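Local coordinates for single-stranded DNA-binding protein DdrB (Deinococcus radiodurans, PDB 4NOE) that binds single-stranded DNA and promotes accurate annealing of complementary strands in the DNA damage response of this bacterium, at a contact of chain A with DNA. Sequence-based numbering; all coordinates share one arbitrary frame.

Contact 1: a contact of chain A with DNA. Residues 89, 124, 127, 129. With nucleotides of chain B; nucleotides of chain C.
Strand 127-131 brings Ile127 and Tyr129, two residues apart and pointing the same way, against the bases of DNA chain B, while strand 84-91 sends Arg89 to the phosphate side of the same strand. The ring of Tyr129 lies flat against the unpaired thymine DT20: the two planes are 8° apart with centroids 3.9 Å from each other, and the thymine N1 stands over the centre of the tyrosine ring. With CG of Tyr129 anti to the carbonyl carbon (chi1 -67°), chi2 of 87° turns the ring broadside to the base. Ile127 meets the next nucleotide with the end of its longer branch. CD1 comes over one face of the guanine of DG21, towards its sugar-edge side, and lies 3.7 Å from C2 of that base, an apolar contact with no hydrogen bond to the base from this side chain. On the backbone side, Arg89 reaches out as an extended chain, and its NE forms a long salt bridge, 3.7 Å, with the phosphate oxygen OP1 of DG21. The loop residue Asp124 is poorly ordered; a water may connect its carboxylate to the DT20 phosphate, lying 2.5 Å from Asp124 OD2 and 2.5 Å from DT20 OP2. By stacking on DT20 and packing against one face of the next base, the site probably anchors the thymine and supports the following bases where they meet the second strand, in keeping with the annealing that DdrB carries out.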
# COMPACT_ATOMS: atom_id res chain seq x y z
N ARG A 89 3.53 13.78 29.39
CA ARG A 89 2.20 13.19 29.57
C ARG A 89 2.16 12.21 30.72
O ARG A 89 2.89 11.22 30.73
CB ARG A 89 1.77 12.52 28.27
CG ARG A 89 1.85 13.50 27.12
CD ARG A 89 1.44 12.90 25.84
NE ARG A 89 0.99 13.94 24.92
CZ ARG A 89 1.83 14.65 24.18
NH1 ARG A 89 3.12 14.42 24.30
NH2 ARG A 89 1.39 15.57 23.35
N ASP A 124 -6.31 7.67 19.24
CA ASP A 124 -7.66 8.14 19.11
C ASP A 124 -7.90 9.37 18.25
O ASP A 124 -7.25 10.37 18.38
CB ASP A 124 -8.24 8.37 20.48
CG ASP A 124 -8.51 7.08 21.20
OD1 ASP A 124 -8.87 6.10 20.54
OD2 ASP A 124 -8.33 7.05 22.41
N ILE A 127 -5.38 10.96 15.33
CA ILE A 127 -4.16 11.65 15.74
C ILE A 127 -2.97 10.67 15.76
O ILE A 127 -3.11 9.52 16.15
CB ILE A 127 -4.34 12.29 17.11
CG1 ILE A 127 -5.48 13.32 17.03
CG2 ILE A 127 -3.05 12.97 17.57
CD1 ILE A 127 -5.85 13.90 18.38
N TYR A 129 1.12 10.18 17.11
CA TYR A 129 2.12 10.69 18.04
C TYR A 129 3.51 10.19 17.67
O TYR A 129 3.67 9.17 17.01
CB TYR A 129 1.80 10.28 19.48
CG TYR A 129 0.54 10.94 20.01
CD1 TYR A 129 -0.71 10.36 19.80
CD2 TYR A 129 0.61 12.14 20.70
CE1 TYR A 129 -1.86 10.96 20.27
CE2 TYR A 129 -0.55 12.75 21.18
CZ TYR A 129 -1.78 12.15 20.95
OH TYR A 129 -2.95 12.72 21.41
P DT B 20 -4.79 7.92 26.31
OP1 DT B 20 -5.64 8.32 27.40
OP2 DT B 20 -5.38 7.55 25.08
O5' DT B 20 -3.75 9.08 26.03
C5' DT B 20 -3.45 10.08 27.00
C4' DT B 20 -2.29 10.93 26.57
O4' DT B 20 -1.30 10.11 25.92
C3' DT B 20 -2.65 12.04 25.58
O3' DT B 20 -2.03 13.28 25.88
C2' DT B 20 -2.12 11.51 24.26
C1' DT B 20 -0.91 10.72 24.72
N1 DT B 20 -0.46 9.68 23.81
C2 DT B 20 0.88 9.59 23.50
O2 DT B 20 1.71 10.35 23.93
N3 DT B 20 1.20 8.56 22.66
C4 DT B 20 0.35 7.63 22.12
O4 DT B 20 0.78 6.75 21.40
C5 DT B 20 -1.03 7.77 22.50
C7 DT B 20 -2.03 6.80 21.97
C6 DT B 20 -1.36 8.77 23.32
P DG B 21 -2.58 14.22 26.98
OP1 DG B 21 -1.55 15.10 27.38
OP2 DG B 21 -3.28 13.44 27.93
O5' DG B 21 -3.48 15.27 26.22
C5' DG B 21 -4.38 14.90 25.19
C4' DG B 21 -3.75 15.08 23.83
O4' DG B 21 -4.80 15.02 22.86
C3' DG B 21 -3.05 16.41 23.59
O3' DG B 21 -1.96 16.37 22.67
C2' DG B 21 -4.16 17.25 23.02
C1' DG B 21 -4.92 16.26 22.21
N9 DG B 21 -6.33 16.59 22.14
C8 DG B 21 -6.91 17.81 22.40
N7 DG B 21 -8.20 17.80 22.22
C5 DG B 21 -8.49 16.51 21.82
C6 DG B 21 -9.72 15.90 21.49
O6 DG B 21 -10.84 16.40 21.50
N1 DG B 21 -9.55 14.57 21.15
C2 DG B 21 -8.36 13.90 21.14
N2 DG B 21 -8.41 12.61 20.79
N3 DG B 21 -7.21 14.45 21.45
C4 DG B 21 -7.34 15.75 21.78
P DC B 22 -1.28 17.68 22.18
OP1 DC B 22 0.14 17.59 22.33
OP2 DC B 22 -1.97 18.80 22.72
O5' DC B 22 -1.56 17.68 20.63
C5' DC B 22 -1.29 16.49 19.88
C4' DC B 22 -1.44 16.72 18.40
O4' DC B 22 -2.79 16.42 18.01
C3' DC B 22 -1.15 18.15 17.94
O3' DC B 22 0.18 18.14 17.44
C2' DC B 22 -2.19 18.40 16.87
C1' DC B 22 -3.27 17.34 17.07
N1 DC B 22 -4.56 17.84 17.56
C2 DC B 22 -5.74 17.40 16.95
O2 DC B 22 -5.66 16.65 15.99
N3 DC B 22 -6.92 17.83 17.43
C4 DC B 22 -6.96 18.68 18.45
N4 DC B 22 -8.16 19.09 18.87
C5 DC B 22 -5.78 19.13 19.10
C6 DC B 22 -4.61 18.68 18.63
P DG C 17 -15.27 17.03 12.63
OP1 DG C 17 -16.12 17.14 11.46
OP2 DG C 17 -15.42 17.92 13.73
O5' DG C 17 -15.43 15.54 13.09
C5' DG C 17 -14.79 14.55 12.30
C4' DG C 17 -14.39 13.41 13.19
O4' DG C 17 -13.37 13.91 14.07
C3' DG C 17 -15.53 12.94 14.07
O3' DG C 17 -15.39 11.57 14.39
C2' DG C 17 -15.34 13.75 15.33
C1' DG C 17 -13.83 13.86 15.41
N9 DG C 17 -13.39 15.08 16.07
C8 DG C 17 -14.19 16.12 16.45
N7 DG C 17 -13.53 17.10 17.01
C5 DG C 17 -12.21 16.67 16.99
C6 DG C 17 -11.04 17.30 17.45
O6 DG C 17 -10.93 18.40 17.99
N1 DG C 17 -9.91 16.53 17.21
C2 DG C 17 -9.92 15.30 16.61
N2 DG C 17 -8.73 14.71 16.48
N3 DG C 17 -11.01 14.69 16.19
C4 DG C 17 -12.11 15.43 16.40
O HOH W 1 -7.29 6.06 24.42

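Contact 2: a contact of chain A with DNA. Residues 89, 106, 108, 121, 123. With nucleotides of chain B.
Ser108 and Lys106, both on strand 104-110 of this DdrB-family protein, flank the Watson-Crick edge of DT20 from opposite sides of the base plane, in a pocket occupied by the unpaired thymine. In the base readout, Ser108 OG donates a short hydrogen bond of 2.5 Å to the thymine carbonyl O2, with chi1 of 68° placing the hydroxyl between backbone N and carbonyl carbon. Lys106 passes fully extended alongside this edge, raised from the plane on the side opposite Tyr129, its CD 3.9 Å from C2 of DT20. Its ammonium NZ gives a weak hydrogen bond of 3.2 Å to the other carbonyl, O4, and is weak support for base reading, since it also lies 3.0 Å from N3, two donors meeting without a hydrogen bond. Glu121, from strand 121-123, fixes that ammonium: its OE1 accepts a 2.7 Å hydrogen bond from Lys106 NZ through its syn lone pair, and the pair also forms a salt bridge. The same OE1 comes within 3.0 Å of DT20 O4, a meeting of acceptors that the lysine ammonium, close to both, may ease. Backbone contacts come from Arg89, whose NE donates a bent 3.2 Å hydrogen bond (136° at the hydrogen) to O3' of DT20, in the guanidinium plane.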
# COMPACT_ATOMS: atom_id res chain seq x y z
N ARG A 89 3.53 13.78 29.39
CA ARG A 89 2.20 13.19 29.57
C ARG A 89 2.16 12.21 30.72
O ARG A 89 2.89 11.22 30.73
CB ARG A 89 1.77 12.52 28.27
CG ARG A 89 1.85 13.50 27.12
CD ARG A 89 1.44 12.90 25.84
NE ARG A 89 0.99 13.94 24.92
CZ ARG A 89 1.83 14.65 24.18
NH1 ARG A 89 3.12 14.42 24.30
NH2 ARG A 89 1.39 15.57 23.35
N LYS A 106 5.15 9.86 29.78
CA LYS A 106 5.57 9.81 28.39
C LYS A 106 5.88 11.20 27.88
O LYS A 106 5.19 12.18 28.23
CB LYS A 106 4.49 9.13 27.54
CG LYS A 106 4.92 8.85 26.11
CD LYS A 106 3.90 7.98 25.33
CE LYS A 106 4.45 7.64 23.94
NZ LYS A 106 3.57 6.83 23.05
N SER A 108 6.00 12.98 24.26
CA SER A 108 5.65 12.77 22.87
C SER A 108 5.10 14.04 22.26
O SER A 108 4.80 15.00 22.98
CB SER A 108 4.60 11.67 22.75
OG SER A 108 3.38 12.11 23.30
N GLU A 121 2.65 6.85 15.67
CA GLU A 121 1.81 5.99 16.48
C GLU A 121 0.37 6.43 16.43
O GLU A 121 0.01 7.44 16.97
CB GLU A 121 2.29 5.96 17.90
CG GLU A 121 3.72 5.52 18.11
CD GLU A 121 4.28 5.80 19.50
OE1 GLU A 121 3.54 6.03 20.44
OE2 GLU A 121 5.49 5.82 19.63
N ALA A 123 -3.33 6.87 17.28
CA ALA A 123 -4.11 6.89 18.48
C ALA A 123 -5.51 7.48 18.21
O ALA A 123 -5.84 7.77 17.10
CB ALA A 123 -3.38 7.66 19.54
P DT B 20 -4.79 7.92 26.31
OP1 DT B 20 -5.64 8.32 27.40
OP2 DT B 20 -5.38 7.55 25.08
O5' DT B 20 -3.75 9.08 26.03
C5' DT B 20 -3.45 10.08 27.00
C4' DT B 20 -2.29 10.93 26.57
O4' DT B 20 -1.30 10.11 25.92
C3' DT B 20 -2.65 12.04 25.58
O3' DT B 20 -2.03 13.28 25.88
C2' DT B 20 -2.12 11.51 24.26
C1' DT B 20 -0.91 10.72 24.72
N1 DT B 20 -0.46 9.68 23.81
C2 DT B 20 0.88 9.59 23.50
O2 DT B 20 1.71 10.35 23.93
N3 DT B 20 1.20 8.56 22.66
C4 DT B 20 0.35 7.63 22.12
O4 DT B 20 0.78 6.75 21.40
C5 DT B 20 -1.03 7.77 22.50
C7 DT B 20 -2.03 6.80 21.97
C6 DT B 20 -1.36 8.77 23.32

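Contact 3: a contact of chain A with DNA. Residues 89, 110, 127, 129. With nucleotides of chain B; nucleotides of chain C.
Tyr129, on strand 127-131 of this single-stranded DNA-binding protein of the DdrB family, touches the 5'-most sugar of this stretch: its CZ lies 3.4 Å from the deoxyribose C2' of DT20. One step on, the phenolic oxygen OH is directed at the ring oxygen O4' of the DG21 sugar, 3.3 Å away, and lies near the sugars of both nucleotides. At the linkage from DG21 to DC22, the guanidinium of Arg89 presents an edge to the phosphate, with the phosphorus of DC22 in its plane. NH2 forms a close salt bridge of 2.6 Å with OP1 of DC22, although the direction of its N-H does not support a hydrogen bond. Ile127 then spreads along DC22 with both branches. CG2, anti to the backbone N, lies 3.5 Å from the sugar O4', and CD1 is 3.8 Å from C2 of the cytosine. That cytosine meets DG17 of chain C in an incomplete pair with two Watson-Crick-type hydrogen bonds: its N4 donates one of 3.0 Å to O6 of the guanine, whose N1 donates a longer one of 3.3 Å back to the cytosine N3. The guanine N2 and cytosine O2 stand farther apart, and Ile127 CG1 sits beside both. Further 3', the backbone N of Gly110, at the end of strand 104-110, donates a hydrogen bond of 3.2 Å to OP1 of DG23.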
# COMPACT_ATOMS: atom_id res chain seq x y z
N ARG A 89 3.53 13.78 29.39
CA ARG A 89 2.20 13.19 29.57
C ARG A 89 2.16 12.21 30.72
O ARG A 89 2.89 11.22 30.73
CB ARG A 89 1.77 12.52 28.27
CG ARG A 89 1.85 13.50 27.12
CD ARG A 89 1.44 12.90 25.84
NE ARG A 89 0.99 13.94 24.92
CZ ARG A 89 1.83 14.65 24.18
NH1 ARG A 89 3.12 14.42 24.30
NH2 ARG A 89 1.39 15.57 23.35
N GLY A 110 2.77 15.57 18.52
CA GLY A 110 1.95 15.20 17.37
C GLY A 110 2.85 14.99 16.18
O GLY A 110 3.85 15.70 16.04
N ILE A 127 -5.38 10.96 15.33
CA ILE A 127 -4.16 11.65 15.74
C ILE A 127 -2.97 10.67 15.76
O ILE A 127 -3.11 9.52 16.15
CB ILE A 127 -4.34 12.29 17.11
CG1 ILE A 127 -5.48 13.32 17.03
CG2 ILE A 127 -3.05 12.97 17.57
CD1 ILE A 127 -5.85 13.90 18.38
N TYR A 129 1.12 10.18 17.11
CA TYR A 129 2.12 10.69 18.04
C TYR A 129 3.51 10.19 17.67
O TYR A 129 3.67 9.17 17.01
CB TYR A 129 1.80 10.28 19.48
CG TYR A 129 0.54 10.94 20.01
CD1 TYR A 129 -0.71 10.36 19.80
CD2 TYR A 129 0.61 12.14 20.70
CE1 TYR A 129 -1.86 10.96 20.27
CE2 TYR A 129 -0.55 12.75 21.18
CZ TYR A 129 -1.78 12.15 20.95
OH TYR A 129 -2.95 12.72 21.41
P DT B 20 -4.79 7.92 26.31
OP1 DT B 20 -5.64 8.32 27.40
OP2 DT B 20 -5.38 7.55 25.08
O5' DT B 20 -3.75 9.08 26.03
C5' DT B 20 -3.45 10.08 27.00
C4' DT B 20 -2.29 10.93 26.57
O4' DT B 20 -1.30 10.11 25.92
C3' DT B 20 -2.65 12.04 25.58
O3' DT B 20 -2.03 13.28 25.88
C2' DT B 20 -2.12 11.51 24.26
C1' DT B 20 -0.91 10.72 24.72
N1 DT B 20 -0.46 9.68 23.81
C2 DT B 20 0.88 9.59 23.50
O2 DT B 20 1.71 10.35 23.93
N3 DT B 20 1.20 8.56 22.66
C4 DT B 20 0.35 7.63 22.12
O4 DT B 20 0.78 6.75 21.40
C5 DT B 20 -1.03 7.77 22.50
C7 DT B 20 -2.03 6.80 21.97
C6 DT B 20 -1.36 8.77 23.32
P DG B 21 -2.58 14.22 26.98
OP1 DG B 21 -1.55 15.10 27.38
OP2 DG B 21 -3.28 13.44 27.93
O5' DG B 21 -3.48 15.27 26.22
C5' DG B 21 -4.38 14.90 25.19
C4' DG B 21 -3.75 15.08 23.83
O4' DG B 21 -4.80 15.02 22.86
C3' DG B 21 -3.05 16.41 23.59
O3' DG B 21 -1.96 16.37 22.67
C2' DG B 21 -4.16 17.25 23.02
C1' DG B 21 -4.92 16.26 22.21
N9 DG B 21 -6.33 16.59 22.14
C8 DG B 21 -6.91 17.81 22.40
N7 DG B 21 -8.20 17.80 22.22
C5 DG B 21 -8.49 16.51 21.82
C6 DG B 21 -9.72 15.90 21.49
O6 DG B 21 -10.84 16.40 21.50
N1 DG B 21 -9.55 14.57 21.15
C2 DG B 21 -8.36 13.90 21.14
N2 DG B 21 -8.41 12.61 20.79
N3 DG B 21 -7.21 14.45 21.45
C4 DG B 21 -7.34 15.75 21.78
P DC B 22 -1.28 17.68 22.18
OP1 DC B 22 0.14 17.59 22.33
OP2 DC B 22 -1.97 18.80 22.72
O5' DC B 22 -1.56 17.68 20.63
C5' DC B 22 -1.29 16.49 19.88
C4' DC B 22 -1.44 16.72 18.40
O4' DC B 22 -2.79 16.42 18.01
C3' DC B 22 -1.15 18.15 17.94
O3' DC B 22 0.18 18.14 17.44
C2' DC B 22 -2.19 18.40 16.87
C1' DC B 22 -3.27 17.34 17.07
N1 DC B 22 -4.56 17.84 17.56
C2 DC B 22 -5.74 17.40 16.95
O2 DC B 22 -5.66 16.65 15.99
N3 DC B 22 -6.92 17.83 17.43
C4 DC B 22 -6.96 18.68 18.45
N4 DC B 22 -8.16 19.09 18.87
C5 DC B 22 -5.78 19.13 19.10
C6 DC B 22 -4.61 18.68 18.63
P DG B 23 1.22 19.25 17.80
OP1 DG B 23 2.25 18.68 18.63
OP2 DG B 23 0.51 20.41 18.24
O5' DG B 23 1.83 19.58 16.38
C5' DG B 23 2.01 18.54 15.43
C4' DG B 23 1.85 19.08 14.03
O4' DG B 23 0.46 19.39 13.85
C3' DG B 23 2.61 20.37 13.75
O3' DG B 23 2.94 20.46 12.37
C2' DG B 23 1.60 21.44 14.07
C1' DG B 23 0.28 20.78 13.71
N9 DG B 23 -0.82 21.18 14.58
C8 DG B 23 -0.73 21.89 15.75
N7 DG B 23 -1.88 22.10 16.31
C5 DG B 23 -2.79 21.50 15.46
C6 DG B 23 -4.20 21.42 15.53
O6 DG B 23 -4.95 21.86 16.40
N1 DG B 23 -4.73 20.71 14.47
C2 DG B 23 -4.00 20.18 13.44
N2 DG B 23 -4.69 19.54 12.50
N3 DG B 23 -2.69 20.26 13.35
C4 DG B 23 -2.15 20.93 14.38
P DG C 17 -15.27 17.03 12.63
OP1 DG C 17 -16.12 17.14 11.46
OP2 DG C 17 -15.42 17.92 13.73
O5' DG C 17 -15.43 15.54 13.09
C5' DG C 17 -14.79 14.55 12.30
C4' DG C 17 -14.39 13.41 13.19
O4' DG C 17 -13.37 13.91 14.07
C3' DG C 17 -15.53 12.94 14.07
O3' DG C 17 -15.39 11.57 14.39
C2' DG C 17 -15.34 13.75 15.33
C1' DG C 17 -13.83 13.86 15.41
N9 DG C 17 -13.39 15.08 16.07
C8 DG C 17 -14.19 16.12 16.45
N7 DG C 17 -13.53 17.10 17.01
C5 DG C 17 -12.21 16.67 16.99
C6 DG C 17 -11.04 17.30 17.45
O6 DG C 17 -10.93 18.40 17.99
N1 DG C 17 -9.91 16.53 17.21
C2 DG C 17 -9.92 15.30 16.61
N2 DG C 17 -8.73 14.71 16.48
N3 DG C 17 -11.01 14.69 16.19
C4 DG C 17 -12.11 15.43 16.40

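The three contacts form one continuous DNA-binding surface. The C-alpha centres of contact 1 and contact 3 lie about 3 Å apart, and contact 2 is about 5 Å from each. Arg89 of strand 84-91 belongs to all of them, whereas Ile127 and Tyr129 of strand 127-131 are common to contacts 1 and 3; strand 104-110 serves contacts 2 and 3. DT20 is thus enclosed at its edge and on its face, while the following nucleotides are held through sugars and phosphates and by Ile127 packing against their bases. Repeated over the ten protein copies of the assembly, this surface could present bases of one strand to another.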